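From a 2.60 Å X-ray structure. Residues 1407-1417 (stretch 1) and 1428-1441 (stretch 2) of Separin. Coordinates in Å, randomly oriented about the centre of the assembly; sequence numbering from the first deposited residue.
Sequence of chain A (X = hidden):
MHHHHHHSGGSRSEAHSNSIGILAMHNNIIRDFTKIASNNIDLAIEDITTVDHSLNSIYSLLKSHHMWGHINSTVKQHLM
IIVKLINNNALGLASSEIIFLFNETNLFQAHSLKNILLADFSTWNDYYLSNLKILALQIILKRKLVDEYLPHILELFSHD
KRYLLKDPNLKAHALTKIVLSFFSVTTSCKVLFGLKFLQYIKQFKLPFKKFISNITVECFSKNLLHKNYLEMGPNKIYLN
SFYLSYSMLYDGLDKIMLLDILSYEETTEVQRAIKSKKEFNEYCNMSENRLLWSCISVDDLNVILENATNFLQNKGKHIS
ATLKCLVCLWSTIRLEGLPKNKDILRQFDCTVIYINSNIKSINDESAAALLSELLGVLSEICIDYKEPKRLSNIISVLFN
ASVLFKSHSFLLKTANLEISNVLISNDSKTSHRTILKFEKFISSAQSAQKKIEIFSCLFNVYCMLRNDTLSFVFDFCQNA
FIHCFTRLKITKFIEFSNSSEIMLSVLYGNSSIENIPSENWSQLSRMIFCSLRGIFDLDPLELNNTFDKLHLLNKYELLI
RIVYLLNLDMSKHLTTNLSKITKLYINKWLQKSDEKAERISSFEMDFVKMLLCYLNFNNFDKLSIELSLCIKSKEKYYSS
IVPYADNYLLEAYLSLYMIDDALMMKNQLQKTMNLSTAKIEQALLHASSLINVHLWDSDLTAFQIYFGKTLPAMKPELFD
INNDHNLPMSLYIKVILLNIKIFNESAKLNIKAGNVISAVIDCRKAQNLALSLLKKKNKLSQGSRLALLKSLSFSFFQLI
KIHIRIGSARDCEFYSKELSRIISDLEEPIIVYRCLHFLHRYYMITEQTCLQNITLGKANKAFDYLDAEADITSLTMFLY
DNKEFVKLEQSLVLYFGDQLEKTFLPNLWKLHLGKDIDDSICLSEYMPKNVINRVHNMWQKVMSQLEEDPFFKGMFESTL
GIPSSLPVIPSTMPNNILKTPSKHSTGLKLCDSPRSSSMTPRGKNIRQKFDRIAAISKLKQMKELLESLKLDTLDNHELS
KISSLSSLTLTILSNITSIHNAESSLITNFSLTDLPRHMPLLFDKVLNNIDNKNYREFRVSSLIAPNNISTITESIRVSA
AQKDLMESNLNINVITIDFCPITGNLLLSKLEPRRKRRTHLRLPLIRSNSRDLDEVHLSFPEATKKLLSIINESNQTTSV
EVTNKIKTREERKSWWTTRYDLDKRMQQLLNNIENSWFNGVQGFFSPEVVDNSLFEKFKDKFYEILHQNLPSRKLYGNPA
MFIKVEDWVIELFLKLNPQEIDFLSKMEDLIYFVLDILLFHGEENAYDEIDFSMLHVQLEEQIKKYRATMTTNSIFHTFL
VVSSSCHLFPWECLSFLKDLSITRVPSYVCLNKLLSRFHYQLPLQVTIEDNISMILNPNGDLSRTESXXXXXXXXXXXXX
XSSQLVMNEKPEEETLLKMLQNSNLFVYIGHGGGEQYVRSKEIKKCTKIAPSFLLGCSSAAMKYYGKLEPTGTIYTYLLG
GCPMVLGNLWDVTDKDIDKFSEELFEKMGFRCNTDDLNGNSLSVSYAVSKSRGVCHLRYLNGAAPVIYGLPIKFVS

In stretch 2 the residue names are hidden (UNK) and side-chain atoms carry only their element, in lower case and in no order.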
# COMPACT_ATOMS: atom_id res chain seq x y z
N THR A 1407 -21.65 18.02 -51.24
CA THR A 1407 -22.85 18.77 -51.62
C THR A 1407 -23.21 19.79 -50.57
O THR A 1407 -23.09 19.57 -49.36
CB THR A 1407 -24.07 17.85 -51.84
OG1 THR A 1407 -24.27 17.01 -50.70
CG2 THR A 1407 -23.90 17.02 -53.11
N ILE A 1408 -23.71 20.91 -51.06
CA ILE A 1408 -23.82 22.11 -50.28
C ILE A 1408 -25.28 22.57 -50.35
O ILE A 1408 -25.63 23.66 -49.90
CB ILE A 1408 -22.83 23.14 -50.84
CG1 ILE A 1408 -22.76 24.41 -50.00
CG2 ILE A 1408 -23.14 23.43 -52.32
CD1 ILE A 1408 -21.98 25.51 -50.73
N GLU A 1409 -26.13 21.72 -50.91
CA GLU A 1409 -27.50 22.11 -51.20
C GLU A 1409 -28.46 21.91 -50.04
O GLU A 1409 -29.62 22.29 -50.14
CB GLU A 1409 -28.02 21.35 -52.42
CG GLU A 1409 -27.32 21.72 -53.73
CD GLU A 1409 -27.80 20.90 -54.93
OE1 GLU A 1409 -28.55 19.91 -54.71
OE2 GLU A 1409 -27.43 21.23 -56.08
N ASP A 1410 -27.97 21.31 -48.95
CA ASP A 1410 -28.74 21.18 -47.70
C ASP A 1410 -27.93 20.61 -46.53
O ASP A 1410 -26.80 20.15 -46.69
CB ASP A 1410 -29.98 20.32 -47.91
CG ASP A 1410 -29.68 19.02 -48.65
OD1 ASP A 1410 -28.66 18.37 -48.33
OD2 ASP A 1410 -30.47 18.67 -49.55
N ASN A 1411 -28.55 20.64 -45.35
CA ASN A 1411 -27.96 20.10 -44.14
C ASN A 1411 -26.58 20.64 -43.80
O ASN A 1411 -25.67 19.88 -43.46
CB ASN A 1411 -27.88 18.58 -44.22
CG ASN A 1411 -29.00 17.90 -43.47
OD1 ASN A 1411 -29.85 17.25 -44.07
ND2 ASN A 1411 -29.01 18.06 -42.14
N ILE A 1412 -26.43 21.96 -43.86
CA ILE A 1412 -25.18 22.60 -43.47
C ILE A 1412 -25.33 23.36 -42.12
O ILE A 1412 -26.30 24.08 -41.90
CB ILE A 1412 -24.67 23.53 -44.61
CG1 ILE A 1412 -25.66 24.66 -44.89
CG2 ILE A 1412 -24.37 22.74 -45.86
CD1 ILE A 1412 -25.29 25.95 -44.26
N SER A 1413 -24.37 23.15 -41.22
CA SER A 1413 -24.40 23.74 -39.87
C SER A 1413 -23.45 24.92 -39.75
O SER A 1413 -22.40 24.95 -40.39
CB SER A 1413 -24.01 22.70 -38.80
OG SER A 1413 -24.84 21.56 -38.84
N MET A 1414 -23.83 25.89 -38.93
CA MET A 1414 -22.96 27.03 -38.68
C MET A 1414 -23.12 27.57 -37.29
O MET A 1414 -24.20 27.49 -36.70
CB MET A 1414 -23.22 28.13 -39.68
CG MET A 1414 -24.60 28.10 -40.24
SD MET A 1414 -24.65 28.97 -41.80
CE MET A 1414 -23.06 28.49 -42.45
N ILE A 1415 -22.03 28.10 -36.77
CA ILE A 1415 -21.99 28.71 -35.46
C ILE A 1415 -21.30 30.06 -35.61
O ILE A 1415 -20.24 30.14 -36.23
CB ILE A 1415 -21.27 27.80 -34.44
CG1 ILE A 1415 -21.97 26.45 -34.37
CG2 ILE A 1415 -21.19 28.46 -33.08
CD1 ILE A 1415 -21.28 25.44 -33.52
N LEU A 1416 -21.89 31.12 -35.09
CA LEU A 1416 -21.35 32.46 -35.31
C LEU A 1416 -21.31 33.27 -34.02
O LEU A 1416 -22.35 33.56 -33.45
CB LEU A 1416 -22.19 33.19 -36.36
CG LEU A 1416 -21.67 34.55 -36.79
CD1 LEU A 1416 -20.23 34.43 -37.25
CD2 LEU A 1416 -22.54 35.12 -37.91
N ASN A 1417 -20.11 33.63 -33.57
CA ASN A 1417 -19.93 34.47 -32.38
C ASN A 1417 -20.63 33.86 -31.16
O ASN A 1417 -21.47 34.50 -30.54
CB ASN A 1417 -20.46 35.89 -32.67
CG ASN A 1417 -20.21 36.88 -31.54
OD1 ASN A 1417 -19.34 36.68 -30.70
ND2 ASN A 1417 -20.97 37.97 -31.53
N UNK A 1428 -20.64 41.03 -40.16
CA UNK A 1428 -20.24 40.68 -41.51
C UNK A 1428 -20.95 39.44 -42.04
O UNK A 1428 -21.37 39.42 -43.20
n UNK A 1428 -14.18 42.51 -41.29
c UNK A 1428 -16.43 41.46 -41.45
c UNK A 1428 -18.73 40.46 -41.60
c UNK A 1428 -17.92 41.72 -41.38
c UNK A 1428 -15.65 42.75 -41.25
N UNK A 1429 -21.10 38.42 -41.21
CA UNK A 1429 -21.58 37.14 -41.71
C UNK A 1429 -23.04 36.86 -41.42
O UNK A 1429 -23.61 35.91 -41.97
c UNK A 1429 -20.71 36.02 -41.14
c UNK A 1429 -19.31 36.03 -41.68
c UNK A 1429 -17.75 35.47 -43.43
c UNK A 1429 -16.99 36.65 -41.49
c UNK A 1429 -18.29 36.63 -40.98
c UNK A 1429 -16.72 36.06 -42.72
c UNK A 1429 -19.04 35.46 -42.92
N UNK A 1430 -23.64 37.68 -40.56
CA UNK A 1430 -25.06 37.59 -40.21
C UNK A 1430 -25.89 37.36 -41.46
O UNK A 1430 -26.70 36.44 -41.53
c UNK A 1430 -26.14 40.04 -36.72
c UNK A 1430 -25.52 38.86 -39.47
c UNK A 1430 -27.15 39.97 -37.87
c UNK A 1430 -26.88 38.77 -38.80
n UNK A 1430 -26.71 40.68 -35.48
N UNK A 1431 -25.62 38.19 -42.47
CA UNK A 1431 -26.31 38.15 -43.75
C UNK A 1431 -26.36 36.81 -44.46
O UNK A 1431 -27.44 36.22 -44.55
N UNK A 1432 -25.22 36.34 -44.96
CA UNK A 1432 -25.17 35.10 -45.75
C UNK A 1432 -25.62 33.85 -44.97
O UNK A 1432 -26.30 32.98 -45.53
s UNK A 1432 -21.78 33.18 -47.23
c UNK A 1432 -21.65 34.03 -48.80
c UNK A 1432 -23.76 34.88 -46.30
c UNK A 1432 -23.51 33.48 -46.84
N UNK A 1433 -25.25 33.76 -43.69
CA UNK A 1433 -25.57 32.56 -42.92
C UNK A 1433 -27.07 32.41 -42.71
O UNK A 1433 -27.63 31.33 -42.94
c UNK A 1433 -20.69 31.48 -41.77
c UNK A 1433 -22.77 31.99 -42.86
c UNK A 1433 -23.39 32.20 -41.63
c UNK A 1433 -22.64 32.05 -40.47
c UNK A 1433 -24.85 32.58 -41.56
c UNK A 1433 -21.42 31.63 -42.93
c UNK A 1433 -21.29 31.69 -40.54
N UNK A 1434 -27.73 33.48 -42.30
CA UNK A 1434 -29.17 33.42 -42.03
C UNK A 1434 -29.95 33.15 -43.32
O UNK A 1434 -31.08 32.68 -43.28
c UNK A 1434 -29.69 35.88 -42.38
n UNK A 1434 -30.53 38.15 -42.59
o UNK A 1434 -30.09 37.35 -40.52
c UNK A 1434 -29.65 34.72 -41.39
c UNK A 1434 -30.12 37.19 -41.75
N UNK A 1435 -29.33 33.47 -44.46
CA UNK A 1435 -29.94 33.22 -45.76
C UNK A 1435 -29.86 31.75 -46.10
O UNK A 1435 -30.79 31.17 -46.66
c UNK A 1435 -29.11 37.70 -47.98
n UNK A 1435 -28.11 38.43 -48.80
c UNK A 1435 -28.68 36.25 -47.78
c UNK A 1435 -29.58 35.51 -46.81
c UNK A 1435 -29.26 34.04 -46.85
N UNK A 1436 -28.74 31.13 -45.77
CA UNK A 1436 -28.55 29.72 -46.08
C UNK A 1436 -29.50 28.84 -45.26
O UNK A 1436 -30.01 27.85 -45.77
c UNK A 1436 -24.77 29.68 -46.95
c UNK A 1436 -26.27 29.83 -47.07
c UNK A 1436 -26.99 27.81 -45.82
c UNK A 1436 -27.09 29.31 -45.88
N UNK A 1437 -29.79 29.21 -44.01
CA UNK A 1437 -30.77 28.43 -43.27
C UNK A 1437 -32.14 28.52 -43.95
O UNK A 1437 -32.99 27.66 -43.74
c UNK A 1437 -29.56 28.81 -41.04
c UNK A 1437 -31.89 30.67 -40.22
c UNK A 1437 -30.91 28.86 -41.77
c UNK A 1437 -31.63 30.22 -41.65
N UNK A 1438 -32.34 29.55 -44.77
CA UNK A 1438 -33.62 29.76 -45.46
C UNK A 1438 -33.85 28.79 -46.62
O UNK A 1438 -34.64 27.85 -46.51
c UNK A 1438 -33.74 31.20 -45.99
c UNK A 1438 -34.02 32.21 -44.89
o UNK A 1438 -34.53 31.82 -43.81
o UNK A 1438 -33.74 33.41 -45.13
N UNK A 1439 -33.18 29.03 -47.75
CA UNK A 1439 -33.36 28.21 -48.94
C UNK A 1439 -32.35 27.07 -49.01
O UNK A 1439 -31.66 26.90 -50.03
c UNK A 1439 -33.27 29.08 -50.19
N UNK A 1440 -32.28 26.28 -47.94
CA UNK A 1440 -31.36 25.14 -47.82
C UNK A 1440 -31.73 24.30 -46.60
O UNK A 1440 -31.32 24.62 -45.49
c UNK A 1440 -29.92 25.64 -47.70
c UNK A 1440 -27.68 25.68 -48.76
c UNK A 1440 -28.88 24.82 -48.41
c UNK A 1440 -28.02 26.70 -49.85
n UNK A 1440 -28.22 26.08 -51.20
N UNK A 1441 -32.49 23.21 -46.81
CA UNK A 1441 -33.18 22.47 -45.73
C UNK A 1441 -32.29 21.80 -44.68
O UNK A 1441 -31.10 21.58 -44.91
c UNK A 1441 -33.36 21.31 -47.85
c UNK A 1441 -33.99 21.40 -46.49
c UNK A 1441 -32.78 22.65 -48.15

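Position 1428 carries four carbons in a row ending in nitrogen, extended beyond CB and out of contact with stretch 1: Lys1428, its charged end leading away from the strand, as suits an exposed site. At 1429 one carbon bears a six-carbon ring. The CB points toward the strand and lies 3.8 Å from CD2 of Leu1416, while the ring leads away and is buried; this is Phe1429. Position 1430 again has four carbons and a terminal nitrogen. Its backbone N lies 3.8 Å from Leu1416 CD2, but its CA-to-CB bond points sideways and the residue is partly exposed, as suits Lys1430.

Position 1431 has no side-chain atoms and is Gly1431; nothing of stretch 1 is near enough to demand the absence. At 1432 an unbranched chain of two carbons, sulfur and one carbon, not touching the strand, identifies Met1432.

Position 1433 shows one carbon and a six-carbon ring with no oxygen. Met1414 covers one face with SD and CE, and Leu1416 CD2 approaches obliquely. A flat, apolar ring suits this buried site, hence Phe1433. Met1414 SD is 3.5 Å from Phe1433 CG, Met1414 CE sits 3.6 Å from the Phe1433 ring centroid in a CH-pi contact, and Leu1416 CD2 is 4.0 Å from Phe1433 CD2.

At 1434 three carbons, the third bearing one oxygen and one nitrogen, fit Gln1434, directed away and exposed. Position 1435, four carbons and a nitrogen, exposed and beyond reach of stretch 1, is Lys1435.

Position 1436 has four carbons forked at the first, one arm two carbons long, and points toward stretch 1, meeting Ile1412 in a buried, apolar setting that suits Ile1436; the modelled approach is too close to interpret in detail. The same fork at 1437, partly exposed and without close contact, gives Ile1437. Two carbons, the second with two oxygens, make 1438 the polar, exposed Asp1438; a single carbon, exposed and out of contact, makes 1439 the small Ala1439.

At 1440 four carbons ending in nitrogen pass beside the carbonyl oxygens of Ile1408 and Glu1409. A flexible methylene chain can lie along this backbone, hence Lys1440, with CD 3.1 Å from Ile1408 O. At 1441 three carbons close onto the backbone nitrogen and pack against Asp1410 CB; this compact ring is Pro1441, its CG 3.5 Å from Asp1410 CB.

The contact has two parts. Strand and helix run roughly antiparallel, and Met1414 and Leu1416 face the helix while Ser1413 and Ile1415 point away. Beyond this apolar layer, Asn1411 N donates a nearly straight hydrogen bond to Pro1441 O at 2.8 Å, joining the loops through their backbones.

Stretch 2 1428-1441: KFKGMFQKIIDAKP
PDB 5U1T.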